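Glycogen synthase (PDB 6GNF) is a bacterial glycogen synthase of the two-domain glycosyltransferase kind, here holding adenosine-5'-diphosphate and a glycan. Local coordinates at residues S111-P114 and K118-Y121. Residues are numbered along the deposited sequence; the frame is centred on the assembly and turned at random.
Sequences SKTP and KKLY. With GLC (alpha-D-glucopyranose), chain D.
Thr113 and Lys119 bring the backbone of 111-114 to within 7.3 Å of 118-121, CA to CA, as one irregular loop between helices 107-110 and 132-144 doubles back on itself at the surface of the N-terminal Rossmann-like domain of this GT-B fold. Lys119 lies in the left-handed helical region. Across the turn, the methyl CG2 of Thr113 abuts the backbone carbonyl O of Lys118 at 3.4 Å, a van der Waals contact. With chi1 at -177°, OG1 of Thr113 lies opposite the backbone N and comes to 4.2 Å from CD of Lys119, a loose contact; the extended lysine chain crosses the threonine at about a right angle. The same OG1 makes a weak hydrogen bond with Leu115 N. The loop is tied to its surroundings by a salt bridge from Lys112 NZ to Asp131 and by a hydrogen bond from Tyr129 OH to Lys119 O. In the glycan pocket, Tyr121 presents one ring face to the alpha-D-glucopyranose, whose C2 sits 3.9 Å above the plane, displaced toward the rim; CB of Leu120 covers the centre of the opposite face. Tyr121 OH is hydrogen-bonded to Thr29 OG1 and Glu30 OE2, while CD2 of Tyr121 approaches the sugar's ring oxygen O5 at 3.6 Å.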
loop_
_atom_site.group_PDB
_atom_site.type_symbol
_atom_site.label_atom_id
_atom_site.label_comp_id
_atom_site.label_asym_id
_atom_site.label_seq_id
_atom_site.Cartn_x
_atom_site.Cartn_y
_atom_site.Cartn_z
ATOM N N SER A 111 18.648 -6.253 -12.987
ATOM C CA SER A 111 18.901 -7.617 -13.451
ATOM C C SER A 111 18.468 -8.733 -12.478
ATOM O O SER A 111 18.906 -9.884 -12.627
ATOM C CB SER A 111 20.393 -7.761 -13.784
ATOM O OG SER A 111 21.174 -7.564 -12.616
ATOM N N LYS A 112 17.598 -8.416 -11.513
ATOM C CA LYS A 112 17.023 -9.445 -10.630
ATOM C C LYS A 112 16.139 -10.428 -11.414
ATOM O O LYS A 112 16.178 -11.646 -11.187
ATOM C CB LYS A 112 16.221 -8.807 -9.490
ATOM C CG LYS A 112 17.083 -8.144 -8.430
ATOM C CD LYS A 112 17.951 -9.156 -7.692
ATOM C CE LYS A 112 18.573 -8.565 -6.437
ATOM N NZ LYS A 112 19.326 -9.588 -5.660
ATOM N N THR A 113 15.365 -9.891 -12.355
ATOM C CA THR A 113 14.513 -10.698 -13.219
ATOM C C THR A 113 14.303 -9.963 -14.554
ATOM O O THR A 113 14.260 -8.726 -14.578
ATOM C CB THR A 113 13.156 -11.009 -12.528
ATOM O OG1 THR A 113 12.360 -11.854 -13.370
ATOM C CG2 THR A 113 12.378 -9.723 -12.200
ATOM N N PRO A 114 14.194 -10.717 -15.670
ATOM C CA PRO A 114 13.803 -10.087 -16.940
ATOM C C PRO A 114 12.314 -9.674 -16.996
ATOM O O PRO A 114 11.940 -8.854 -17.836
ATOM C CB PRO A 114 14.118 -11.166 -17.985
ATOM C CG PRO A 114 14.094 -12.454 -17.236
ATOM C CD PRO A 114 14.565 -12.134 -15.847
ATOM N N LYS A 118 7.752 -7.195 -11.605
ATOM C CA LYS A 118 7.529 -8.400 -10.806
ATOM C C LYS A 118 8.757 -8.655 -9.947
ATOM O O LYS A 118 9.876 -8.294 -10.332
ATOM C CB LYS A 118 7.261 -9.622 -11.697
ATOM C CG LYS A 118 6.620 -9.307 -13.040
ATOM C CD LYS A 118 5.946 -10.517 -13.661
ATOM C CE LYS A 118 4.549 -10.719 -13.098
ATOM N NZ LYS A 118 3.794 -11.717 -13.896
ATOM N N LYS A 119 8.540 -9.257 -8.780
ATOM C CA LYS A 119 9.634 -9.662 -7.893
ATOM C C LYS A 119 10.522 -8.480 -7.480
ATOM O O LYS A 119 11.751 -8.518 -7.615
ATOM C CB LYS A 119 10.456 -10.779 -8.548
ATOM C CG LYS A 119 9.629 -12.018 -8.862
ATOM C CD LYS A 119 10.275 -12.881 -9.927
ATOM C CE LYS A 119 9.315 -13.962 -10.390
ATOM N NZ LYS A 119 9.903 -14.818 -11.457
ATOM N N LEU A 120 9.872 -7.429 -6.990
ATOM C CA LEU A 120 10.558 -6.266 -6.434
ATOM C C LEU A 120 11.308 -6.611 -5.132
ATOM O O LEU A 120 12.443 -6.176 -4.936
ATOM C CB LEU A 120 9.568 -5.119 -6.161
ATOM C CG LEU A 120 9.160 -4.212 -7.331
ATOM C CD1 LEU A 120 8.546 -4.983 -8.495
ATOM C CD2 LEU A 120 8.199 -3.143 -6.834
ATOM N N TYR A 121 10.670 -7.396 -4.258
ATOM C CA TYR A 121 11.195 -7.659 -2.906
ATOM C C TYR A 121 11.816 -9.050 -2.727
ATOM O O TYR A 121 12.577 -9.268 -1.781
ATOM C CB TYR A 121 10.093 -7.433 -1.862
ATOM C CG TYR A 121 9.457 -6.068 -1.987
ATOM C CD1 TYR A 121 10.169 -4.910 -1.679
ATOM C CD2 TYR A 121 8.155 -5.925 -2.446
ATOM C CE1 TYR A 121 9.598 -3.652 -1.821
ATOM C CE2 TYR A 121 7.579 -4.674 -2.580
ATOM C CZ TYR A 121 8.302 -3.541 -2.272
ATOM O OH TYR A 121 7.706 -2.310 -2.418
HETATM C C1 GLC D . 7.145 -7.378 1.167
HETATM C C2 GLC D . 7.696 -5.981 1.495
HETATM C C3 GLC D . 6.550 -5.063 1.909
HETATM C C4 GLC D . 5.487 -5.033 0.813
HETATM C C5 GLC D . 4.978 -6.463 0.586
HETATM C C6 GLC D . 3.842 -6.569 -0.443
HETATM O O2 GLC D . 8.648 -6.039 2.564
HETATM O O3 GLC D . 7.012 -3.742 2.187
HETATM O O4 GLC D . 4.443 -4.150 1.240
HETATM O O5 GLC D . 6.089 -7.287 0.194
HETATM O O6 GLC D . 4.250 -6.131 -1.749
#